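Local coordinates for probable glutathione S-transferase GSTU1 (Oryza sativa, PDB 1OYJ), which conjugates reduced glutathione to a wide range of hydrophobic electrophiles, as a tau-class glutathione transferase, at residues Pro171-Phe176 / Lys209-Pro214; Leu7-Phe12 / Arg20-Met25; Thr103-Ala108 / Leu162-Val167; Lys28-Glu33 / Pro81-Leu86. All blocks are in the same frame, centred on the assembly; numbering follows the deposited sequence.

Interaction 1: Pro171-Phe176 / Lys209-Pro214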
# COMPACT_ATOMS: atom_id res chain seq x y z
N PRO A 171 -10.90 -11.85 5.67
CA PRO A 171 -12.07 -11.18 6.25
C PRO A 171 -13.18 -10.85 5.26
O PRO A 171 -14.36 -10.90 5.60
CB PRO A 171 -11.50 -9.95 6.93
CG PRO A 171 -10.00 -10.32 7.16
CD PRO A 171 -9.65 -11.12 5.95
N PHE A 172 -12.82 -10.63 4.01
CA PHE A 172 -13.82 -10.32 3.05
C PHE A 172 -14.67 -11.54 2.67
O PHE A 172 -15.75 -11.37 2.12
CB PHE A 172 -13.18 -9.65 1.82
CG PHE A 172 -12.59 -8.32 2.12
CD1 PHE A 172 -11.21 -8.16 2.35
CD2 PHE A 172 -13.39 -7.22 2.22
CE1 PHE A 172 -10.75 -6.89 2.65
CE2 PHE A 172 -12.88 -6.03 2.53
CZ PHE A 172 -11.59 -5.86 2.75
N THR A 173 -14.18 -12.74 3.01
CA THR A 173 -15.01 -13.94 2.76
C THR A 173 -16.35 -13.82 3.56
O THR A 173 -17.36 -14.37 3.17
CB THR A 173 -14.34 -15.22 3.08
OG1 THR A 173 -14.06 -15.36 4.51
CG2 THR A 173 -13.04 -15.36 2.30
N ALA A 174 -16.34 -13.07 4.66
CA ALA A 174 -17.55 -12.88 5.39
C ALA A 174 -18.58 -11.93 4.71
O ALA A 174 -19.74 -11.91 5.14
CB ALA A 174 -17.28 -12.34 6.76
N TRP A 175 -18.13 -11.21 3.71
CA TRP A 175 -18.94 -10.32 2.90
C TRP A 175 -19.33 -10.97 1.60
O TRP A 175 -20.08 -10.37 0.82
CB TRP A 175 -18.16 -9.02 2.64
CG TRP A 175 -17.74 -8.30 3.87
CD1 TRP A 175 -16.90 -8.72 4.78
CD2 TRP A 175 -18.19 -7.02 4.33
NE1 TRP A 175 -16.75 -7.79 5.78
CE2 TRP A 175 -17.54 -6.74 5.51
CE3 TRP A 175 -19.06 -6.08 3.84
CZ2 TRP A 175 -17.72 -5.55 6.21
CZ3 TRP A 175 -19.27 -4.94 4.58
CH2 TRP A 175 -18.59 -4.68 5.71
N PHE A 176 -18.85 -12.18 1.30
CA PHE A 176 -19.13 -12.75 -0.02
C PHE A 176 -20.67 -12.86 -0.23
O PHE A 176 -21.20 -12.51 -1.27
CB PHE A 176 -18.47 -14.11 -0.26
CG PHE A 176 -16.98 -14.03 -0.63
CD1 PHE A 176 -16.30 -12.83 -0.69
CD2 PHE A 176 -16.27 -15.21 -0.85
CE1 PHE A 176 -14.97 -12.79 -0.97
CE2 PHE A 176 -14.90 -15.12 -1.21
CZ PHE A 176 -14.29 -13.95 -1.22
N LYS A 209 -12.66 -17.71 15.12
CA LYS A 209 -12.74 -16.80 16.22
C LYS A 209 -13.07 -15.36 15.84
O LYS A 209 -13.88 -14.69 16.47
CB LYS A 209 -11.41 -16.82 16.94
CG LYS A 209 -11.36 -15.82 18.07
CD LYS A 209 -10.35 -16.27 19.07
CE LYS A 209 -10.78 -16.00 20.50
NZ LYS A 209 -11.45 -17.12 21.17
N HIS A 210 -12.37 -14.85 14.83
CA HIS A 210 -12.45 -13.46 14.53
C HIS A 210 -13.38 -12.99 13.42
O HIS A 210 -13.63 -11.80 13.30
CB HIS A 210 -10.99 -12.99 14.38
CG HIS A 210 -10.25 -12.99 15.70
ND1 HIS A 210 -10.67 -12.22 16.76
CD2 HIS A 210 -9.11 -13.58 16.09
CE1 HIS A 210 -9.87 -12.45 17.80
NE2 HIS A 210 -8.90 -13.25 17.41
N LEU A 211 -13.94 -13.89 12.58
CA LEU A 211 -14.87 -13.40 11.59
C LEU A 211 -16.35 -13.51 12.04
O LEU A 211 -16.74 -14.51 12.55
CB LEU A 211 -14.73 -14.14 10.35
CG LEU A 211 -13.35 -14.05 9.65
CD1 LEU A 211 -13.50 -14.45 8.16
CD2 LEU A 211 -12.80 -12.66 9.80
N PRO A 212 -17.19 -12.51 11.79
CA PRO A 212 -18.62 -12.69 12.05
C PRO A 212 -19.18 -13.58 10.94
O PRO A 212 -18.51 -13.84 9.95
CB PRO A 212 -19.18 -11.33 11.93
CG PRO A 212 -18.08 -10.47 11.45
CD PRO A 212 -16.87 -11.24 11.18
N SER A 213 -20.41 -14.02 11.12
CA SER A 213 -21.05 -14.85 10.16
C SER A 213 -21.48 -14.03 8.92
O SER A 213 -21.75 -12.84 9.02
CB SER A 213 -22.28 -15.49 10.80
OG SER A 213 -23.32 -14.56 10.96
N PRO A 214 -21.65 -14.67 7.80
CA PRO A 214 -22.16 -13.91 6.63
C PRO A 214 -23.49 -13.23 6.88
O PRO A 214 -23.76 -12.14 6.31
CB PRO A 214 -22.30 -14.98 5.55
CG PRO A 214 -21.42 -16.14 6.01
CD PRO A 214 -21.36 -16.10 7.49
O HOH W 1 -22.21 -11.36 4.07

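Interaction 2: Leu7-Phe12 / Arg20-Met25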
# COMPACT_ATOMS: atom_id res chain seq x y z
N LEU A 7 0.22 -5.70 23.94
CA LEU A 7 -0.50 -5.40 22.72
C LEU A 7 -1.91 -4.93 22.97
O LEU A 7 -2.68 -5.55 23.70
CB LEU A 7 -0.55 -6.66 21.84
CG LEU A 7 0.85 -7.03 21.35
CD1 LEU A 7 0.97 -8.44 20.81
CD2 LEU A 7 1.42 -6.01 20.36
N VAL A 8 -2.28 -3.84 22.31
CA VAL A 8 -3.63 -3.34 22.38
C VAL A 8 -4.09 -3.01 20.99
O VAL A 8 -3.31 -2.39 20.23
CB VAL A 8 -3.67 -2.05 23.21
CG1 VAL A 8 -5.09 -1.50 23.23
CG2 VAL A 8 -3.15 -2.28 24.64
N LEU A 9 -5.34 -3.33 20.69
CA LEU A 9 -5.85 -3.14 19.36
C LEU A 9 -7.08 -2.30 19.42
O LEU A 9 -8.07 -2.71 20.08
CB LEU A 9 -6.11 -4.49 18.73
CG LEU A 9 -6.52 -4.43 17.23
CD1 LEU A 9 -5.33 -4.04 16.32
CD2 LEU A 9 -7.03 -5.86 16.77
N LEU A 10 -7.03 -1.10 18.83
CA LEU A 10 -8.20 -0.25 18.75
C LEU A 10 -8.90 -0.72 17.47
O LEU A 10 -8.30 -0.73 16.40
CB LEU A 10 -7.81 1.21 18.65
CG LEU A 10 -6.78 1.69 19.67
CD1 LEU A 10 -6.62 3.26 19.63
CD2 LEU A 10 -7.28 1.32 21.08
N ASP A 11 -10.17 -1.08 17.57
CA ASP A 11 -10.81 -1.69 16.41
C ASP A 11 -12.33 -1.43 16.41
O ASP A 11 -12.88 -0.72 17.31
CB ASP A 11 -10.38 -3.15 16.50
CG ASP A 11 -10.42 -3.93 15.18
OD1 ASP A 11 -11.01 -3.47 14.17
OD2 ASP A 11 -9.84 -5.04 15.14
N PHE A 12 -13.02 -1.95 15.42
CA PHE A 12 -14.45 -1.82 15.24
C PHE A 12 -14.85 -3.24 14.86
O PHE A 12 -14.20 -3.86 13.96
CB PHE A 12 -14.78 -0.80 14.17
CG PHE A 12 -16.24 -0.71 13.87
CD1 PHE A 12 -17.12 -0.49 14.89
CD2 PHE A 12 -16.72 -0.72 12.59
CE1 PHE A 12 -18.51 -0.38 14.67
CE2 PHE A 12 -18.11 -0.57 12.35
CZ PHE A 12 -19.01 -0.44 13.41
N ARG A 20 -8.00 -8.56 10.03
CA ARG A 20 -6.74 -9.00 9.64
C ARG A 20 -5.77 -9.13 10.79
O ARG A 20 -5.05 -10.12 10.86
CB ARG A 20 -6.05 -8.12 8.58
CG ARG A 20 -6.75 -7.97 7.28
CD ARG A 20 -6.20 -6.86 6.44
NE ARG A 20 -6.71 -6.91 5.09
CZ ARG A 20 -6.41 -6.06 4.14
NH1 ARG A 20 -5.75 -4.93 4.42
NH2 ARG A 20 -6.79 -6.30 2.90
N CYS A 21 -5.65 -8.07 11.56
CA CYS A 21 -4.67 -8.01 12.57
C CYS A 21 -5.09 -8.97 13.70
O CYS A 21 -4.25 -9.57 14.37
CB CYS A 21 -4.61 -6.61 13.16
SG CYS A 21 -4.42 -5.30 11.96
N ARG A 22 -6.39 -9.09 13.95
CA ARG A 22 -6.83 -10.11 14.96
C ARG A 22 -6.37 -11.55 14.57
O ARG A 22 -5.86 -12.30 15.46
CB ARG A 22 -8.36 -10.15 15.22
CG ARG A 22 -8.91 -8.79 15.85
CD ARG A 22 -10.45 -8.62 15.84
NE ARG A 22 -10.88 -7.44 15.16
CZ ARG A 22 -12.12 -7.22 14.81
NH1 ARG A 22 -12.42 -6.14 14.14
NH2 ARG A 22 -13.05 -8.11 15.08
N ILE A 23 -6.66 -11.93 13.33
CA ILE A 23 -6.29 -13.28 12.84
C ILE A 23 -4.79 -13.49 12.89
O ILE A 23 -4.34 -14.54 13.27
CB ILE A 23 -6.86 -13.44 11.42
CG1 ILE A 23 -8.39 -13.54 11.53
CG2 ILE A 23 -6.29 -14.62 10.66
CD1 ILE A 23 -9.03 -13.28 10.13
N ALA A 24 -4.02 -12.46 12.49
CA ALA A 24 -2.57 -12.58 12.48
C ALA A 24 -1.96 -12.76 13.87
O ALA A 24 -1.09 -13.63 14.08
CB ALA A 24 -1.97 -11.43 11.75
N MET A 25 -2.46 -12.01 14.85
CA MET A 25 -2.08 -12.24 16.22
C MET A 25 -2.50 -13.62 16.72
O MET A 25 -1.70 -14.34 17.31
CB MET A 25 -2.61 -11.09 17.11
CG MET A 25 -1.77 -9.84 16.90
SD MET A 25 -2.14 -8.44 17.95
CE MET A 25 -3.75 -7.85 17.37

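Interaction 3: Thr103-Ala108 / Leu162-Val167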
# COMPACT_ATOMS: atom_id res chain seq x y z
N THR A 103 5.65 -10.77 -4.69
CA THR A 103 4.37 -11.26 -5.15
C THR A 103 3.26 -11.16 -4.11
O THR A 103 2.14 -10.67 -4.36
CB THR A 103 4.61 -12.76 -5.69
OG1 THR A 103 5.33 -12.67 -6.92
CG2 THR A 103 3.30 -13.47 -6.06
N ALA A 104 3.60 -11.50 -2.89
CA ALA A 104 2.66 -11.37 -1.79
C ALA A 104 2.29 -9.92 -1.50
O ALA A 104 1.11 -9.63 -1.31
CB ALA A 104 3.18 -12.10 -0.58
N ARG A 105 3.24 -9.00 -1.54
CA ARG A 105 2.89 -7.62 -1.34
C ARG A 105 2.05 -7.08 -2.47
O ARG A 105 1.15 -6.33 -2.23
CB ARG A 105 4.03 -6.69 -1.05
CG ARG A 105 4.91 -7.10 0.17
CD ARG A 105 6.18 -6.17 0.33
NE ARG A 105 6.83 -6.28 1.65
CZ ARG A 105 8.07 -6.66 1.87
NH1 ARG A 105 8.46 -6.80 3.13
NH2 ARG A 105 8.94 -6.87 0.89
N PHE A 106 2.36 -7.48 -3.71
CA PHE A 106 1.56 -7.06 -4.83
C PHE A 106 0.04 -7.45 -4.64
O PHE A 106 -0.84 -6.64 -4.83
CB PHE A 106 2.11 -7.72 -6.14
CG PHE A 106 1.30 -7.39 -7.33
CD1 PHE A 106 1.57 -6.29 -8.09
CD2 PHE A 106 0.22 -8.17 -7.65
CE1 PHE A 106 0.73 -5.89 -9.15
CE2 PHE A 106 -0.60 -7.83 -8.68
CZ PHE A 106 -0.35 -6.66 -9.45
N TRP A 107 -0.19 -8.69 -4.25
CA TRP A 107 -1.56 -9.23 -4.19
C TRP A 107 -2.29 -8.65 -2.93
O TRP A 107 -3.49 -8.45 -2.93
CB TRP A 107 -1.49 -10.73 -4.26
CG TRP A 107 -1.38 -11.16 -5.79
CD1 TRP A 107 -0.29 -11.62 -6.45
CD2 TRP A 107 -2.35 -10.90 -6.79
NE1 TRP A 107 -0.54 -11.76 -7.80
CE2 TRP A 107 -1.81 -11.32 -8.04
CE3 TRP A 107 -3.65 -10.43 -6.75
CZ2 TRP A 107 -2.55 -11.29 -9.22
CZ3 TRP A 107 -4.39 -10.35 -7.98
CH2 TRP A 107 -3.81 -10.79 -9.19
N ALA A 108 -1.57 -8.42 -1.85
CA ALA A 108 -2.20 -7.78 -0.66
C ALA A 108 -2.55 -6.39 -1.07
O ALA A 108 -3.64 -5.91 -0.75
CB ALA A 108 -1.31 -7.80 0.52
N LEU A 162 -2.12 -20.06 6.86
CA LEU A 162 -2.37 -18.76 6.30
C LEU A 162 -1.10 -17.96 6.07
O LEU A 162 -0.24 -17.90 6.91
CB LEU A 162 -3.32 -17.98 7.19
CG LEU A 162 -4.71 -18.63 7.41
CD1 LEU A 162 -5.37 -17.88 8.49
CD2 LEU A 162 -5.61 -18.64 6.19
N GLY A 163 -0.95 -17.42 4.86
CA GLY A 163 0.09 -16.48 4.53
C GLY A 163 -0.43 -15.03 4.55
O GLY A 163 -1.68 -14.73 4.72
N PHE A 164 0.51 -14.13 4.28
CA PHE A 164 0.18 -12.69 4.13
C PHE A 164 -1.06 -12.37 3.29
O PHE A 164 -1.96 -11.70 3.74
CB PHE A 164 1.37 -11.98 3.52
CG PHE A 164 1.32 -10.49 3.60
CD1 PHE A 164 1.31 -9.84 4.78
CD2 PHE A 164 1.42 -9.72 2.46
CE1 PHE A 164 1.32 -8.41 4.81
CE2 PHE A 164 1.54 -8.31 2.51
CZ PHE A 164 1.40 -7.68 3.66
N VAL A 165 -1.15 -12.85 2.07
CA VAL A 165 -2.30 -12.57 1.25
C VAL A 165 -3.51 -13.24 1.77
O VAL A 165 -4.60 -12.65 1.70
CB VAL A 165 -2.08 -13.01 -0.24
CG1 VAL A 165 -3.28 -12.75 -1.08
CG2 VAL A 165 -0.90 -12.21 -0.83
N ASP A 166 -3.38 -14.47 2.26
CA ASP A 166 -4.54 -15.16 2.80
C ASP A 166 -5.18 -14.30 3.92
O ASP A 166 -6.37 -14.11 3.95
CB ASP A 166 -4.24 -16.48 3.36
CG ASP A 166 -3.63 -17.44 2.31
OD1 ASP A 166 -4.35 -17.92 1.40
OD2 ASP A 166 -2.44 -17.78 2.46
N VAL A 167 -4.35 -13.83 4.82
CA VAL A 167 -4.81 -12.98 5.89
C VAL A 167 -5.40 -11.70 5.40
O VAL A 167 -6.46 -11.26 5.89
CB VAL A 167 -3.75 -12.85 6.98
CG1 VAL A 167 -4.27 -11.93 8.09
CG2 VAL A 167 -3.50 -14.20 7.63

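Interaction 4: Lys28-Glu33 / Pro81-Leu86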
# COMPACT_ATOMS: atom_id res chain seq x y z
N LYS A 28 -0.29 -16.19 15.44
CA LYS A 28 0.99 -16.07 16.04
C LYS A 28 1.08 -16.40 17.54
O LYS A 28 2.13 -16.35 18.11
CB LYS A 28 1.55 -14.66 15.76
CG LYS A 28 1.97 -14.44 14.28
CD LYS A 28 2.32 -12.99 13.95
CE LYS A 28 3.06 -12.94 12.58
NZ LYS A 28 4.53 -13.26 12.66
N GLY A 29 -0.04 -16.68 18.16
CA GLY A 29 -0.08 -16.91 19.60
C GLY A 29 0.07 -15.62 20.38
O GLY A 29 0.42 -15.66 21.55
N LEU A 30 -0.17 -14.47 19.78
CA LEU A 30 0.03 -13.26 20.51
C LEU A 30 -1.31 -12.74 21.11
O LEU A 30 -2.22 -12.45 20.36
CB LEU A 30 0.60 -12.19 19.56
CG LEU A 30 1.95 -12.43 18.90
CD1 LEU A 30 2.21 -11.37 17.84
CD2 LEU A 30 3.00 -12.27 19.98
N GLU A 31 -1.39 -12.59 22.44
CA GLU A 31 -2.62 -12.18 23.10
C GLU A 31 -2.67 -10.70 23.04
O GLU A 31 -1.61 -10.05 23.15
CB GLU A 31 -2.64 -12.59 24.57
CG GLU A 31 -2.59 -14.10 24.78
CD GLU A 31 -3.72 -14.88 24.12
OE1 GLU A 31 -4.84 -14.34 23.92
OE2 GLU A 31 -3.49 -16.09 23.82
N PHE A 32 -3.86 -10.13 22.93
CA PHE A 32 -3.93 -8.66 22.92
C PHE A 32 -5.20 -8.19 23.57
O PHE A 32 -6.17 -8.89 23.60
CB PHE A 32 -3.89 -8.18 21.44
CG PHE A 32 -5.01 -8.75 20.59
CD1 PHE A 32 -6.17 -8.05 20.40
CD2 PHE A 32 -4.92 -10.02 20.08
CE1 PHE A 32 -7.17 -8.53 19.69
CE2 PHE A 32 -5.93 -10.53 19.27
CZ PHE A 32 -7.07 -9.78 19.10
N GLU A 33 -5.20 -6.96 24.03
CA GLU A 33 -6.39 -6.36 24.53
C GLU A 33 -7.17 -5.68 23.43
O GLU A 33 -6.67 -4.74 22.81
CB GLU A 33 -6.02 -5.32 25.60
CG GLU A 33 -7.23 -4.60 26.15
CD GLU A 33 -6.92 -3.44 27.06
OE1 GLU A 33 -5.77 -3.26 27.53
OE2 GLU A 33 -7.86 -2.66 27.27
N PRO A 81 9.87 -12.22 15.51
CA PRO A 81 10.51 -13.14 14.57
C PRO A 81 10.42 -14.58 14.97
O PRO A 81 10.64 -15.47 14.13
CB PRO A 81 11.98 -12.67 14.59
CG PRO A 81 12.09 -12.19 15.97
CD PRO A 81 10.85 -11.30 16.11
N GLY A 82 10.09 -14.83 16.23
CA GLY A 82 9.91 -16.20 16.67
C GLY A 82 8.56 -16.87 16.35
O GLY A 82 8.48 -18.08 16.47
N THR A 83 7.55 -16.10 15.95
CA THR A 83 6.22 -16.61 15.62
C THR A 83 6.09 -17.00 14.15
O THR A 83 6.88 -16.56 13.33
CB THR A 83 5.19 -15.54 15.95
OG1 THR A 83 5.37 -14.34 15.11
CG2 THR A 83 5.34 -15.10 17.40
N PRO A 84 5.15 -17.88 13.80
CA PRO A 84 5.03 -18.29 12.41
C PRO A 84 4.84 -17.05 11.54
O PRO A 84 4.10 -16.15 11.91
CB PRO A 84 3.80 -19.20 12.40
CG PRO A 84 3.49 -19.51 13.78
CD PRO A 84 4.18 -18.56 14.67
N HIS A 85 5.54 -17.01 10.42
CA HIS A 85 5.67 -15.83 9.60
C HIS A 85 4.56 -15.76 8.55
O HIS A 85 4.10 -16.79 8.06
CB HIS A 85 7.04 -15.82 8.90
CG HIS A 85 7.27 -17.02 8.04
ND1 HIS A 85 7.95 -18.13 8.48
CD2 HIS A 85 6.83 -17.32 6.79
CE1 HIS A 85 7.93 -19.06 7.53
NE2 HIS A 85 7.29 -18.58 6.48
N LEU A 86 4.13 -14.56 8.23
CA LEU A 86 3.13 -14.36 7.17
C LEU A 86 3.82 -14.24 5.81
O LEU A 86 3.26 -14.62 4.80
CB LEU A 86 2.32 -13.09 7.43
CG LEU A 86 1.34 -13.22 8.59
CD1 LEU A 86 0.75 -11.84 8.86
CD2 LEU A 86 0.33 -14.25 8.29

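Interaction 1: Pro171-Phe176 / Lys209-Pro214
Thr173 and Pro171, both in touch with Leu211, also meet the aromatic rings of their own segment: Thr173 CA stands 3.7 Å above the plane of the Phe176 ring, over its centre, while Pro171 O lies in the plane of the Trp175 ring, at its edge. The ring of His210 has one face under CG of Lys209. None of the three rings touches the other segment. Leu211 carries CG beside its backbone N (chi1 -62°); both methyls lie over Pro171 CA, and CD1 also reaches Thr173 OG1, crossing that side chain at about a right angle. CD2 rests 3.9 Å from Pro171 CA, and CD1 is 3.8 Å from Thr173 OG1, a hydroxyl already bonded to Val170 O. An alanine in place of Leu211 would probably open a gap beside Pro171 and Thr173, and would leave Ile23, which packs on CD2, less well covered. Further along, backbone oxygens come into play. Ala174 CB approaches Pro212 O to 3.7 Å, and Pro214 CA directs a fairly straight C-H...O contact at Ala174 O, 3.5 Å away. A water donates to Ala174 O at 2.7 Å and to Pro214 O at 2.8 Å, bridging the two segments where no direct hydrogen bond does. Ser213 sits at the N-cap of helix 214-229, its OG bonded to Lys216 N. This is a loop-to-loop junction of the all-helical C-terminal domain of glutathione transferases: the turn before helix 176-183 meets the linker from helix 205-210 into helix 214-229.

Interaction 2: Leu7-Phe12 / Arg20-Met25
Arg22 and Asp11 reach toward each other tip to tip and form the tight end of this contact. The NE of Arg22 bonds Asp11 OD2 at 2.6 Å in a salt bridge, arriving from above the carboxylate plane; the carboxylate and guanidinium planes stand 79° apart, so this is no flat two-pronged pairing. Arg22 NH1 adds weaker bonds, to Asp11 OD1 and, at 2.9 Å, to Phe12 O. The carboxylate is steadied by Phe12 N, just past the end of the strand and 2.8 Å from Asp11 OD1, and Arg22 NH2 holds Trp13 O. Next to this, Leu9 has CG anti to its backbone N (chi1 -174°); its CD2 presses on Arg22 CG at 3.6 Å and touches Met25 CE, while CD1 meets Cys21 CB at 4.1 Å. Leu7 adds a lighter touch, its CD1 4.2 Å from Met25 SD. The side nearer solvent is at Phe12, partly exposed, its CB directed away from the helix and its side chain about 5 Å from bound glutathione. Running nearly antiparallel, with short axes 154° apart, strand 7-11 and helix 16-28 are the first two elements of the beta-alpha-beta unit that opens the thioredoxin-like, glutathione-binding domain.

Interaction 3: Thr103-Ala108 / Leu162-Val167
Phe164 turns the rim of its ring to the helix bearing Ala104 and Ala108. CG is anti to its own backbone N (chi1 -166°), on the side of the long helix, and Ala104 O lies in the ring plane at the edge, 3.8 Å from Phe164 CD2. Arg105 CA meets the same rim, whereas Ala108 CB comes in obliquely, 3.5 Å from Phe164 CE2. Beside it Val165 points the same way: CG1 is anti to the backbone N, which puts CG2 beside that N, 3.3 Å from Ala104 O. That carbonyl already accepts Ala108 N within its helix, so the methyl and the ring edge crowd round an oxygen that has its bond. Val165 CG2 also touches Trp107 CB at 3.8 Å and Ala104 CB at 4.1 Å. Here the first turn of helix 164-169 docks on the long helix 97-124 of the all-helical domain. That turn starts with Gly163 as N-cap, whose N bonds Asp166 OD2 at 2.8 Å, one half of a capping box and consistent with the N-capping box known in glutathione transferases at this helix. The other flank of helix 97-124 faces the dimer partner: Arg105 bonds Gln74 of its own chain and forms a salt bridge with Asp78 of the second subunit. The indole of Trp107 also turns off from Val165, with Phe106 CE2 3.8 Å above its plane, over the ring.

Interaction 4: Lys28-Glu33 / Pro81-Leu86
Lys28 runs extended from its backbone and then bends at the last torsion (chi4 -82°), which swings NZ round to Thr83; Thr83 in turn holds OG1 in the crowded position between its backbone N and carbonyl carbon (chi1 64°), facing the lysine. The lysine comes just before Gly29, which closes helix 16-28 in a Schellman motif, and it reaches the loop that leads from helix 69-79 toward the helical domain. The two side chains cross at about a right angle. Lys28 NZ bonds Thr83 OG1 at 2.8 Å and Pro84 O at 3.0 Å, standing well above the carbonyl plane of the latter. Asp77 OD1, by a salt bridge, and Leu76 O also hold NZ, so NZ has four oxygen partners for its three N-H groups. Thr83 OG1 has a second partner in Phe80 O. An alanine in place of Lys28 would probably leave Asp77 without its positive mate and Thr83 OG1 and Pro84 O without the amine that ties their loop to the helix end. Nearer the backbone, Lys28 CB lies 3.7 Å from Thr83 CB, and Thr83 CG2 comes 3.5 Å from Lys28 O.

In the fold
Interactions 2 and 4 come first along the chain and lie closest, centres 11 Å apart. They share helix 16-28 of the thioredoxin-like domain and are linked by probable hydrogen bonds from Leu30 N to Met25 O and from Leu9 N to Glu33 O. Interactions 3 and 1 follow in the helical domain, 18 Å apart, joined through the chain between Val167 and Pro171. Helix 16-28 also bridges the domains: Arg22 and Ile23 of interaction 2 pack on His210 and Leu211 of interaction 1, and Ile23 on Leu162 and Val167 of interaction 3. Phe164 N probably bonds Leu86 O, linking interactions 4 and 3. This helix is thus one element through which the domains meet, near the glutathione site.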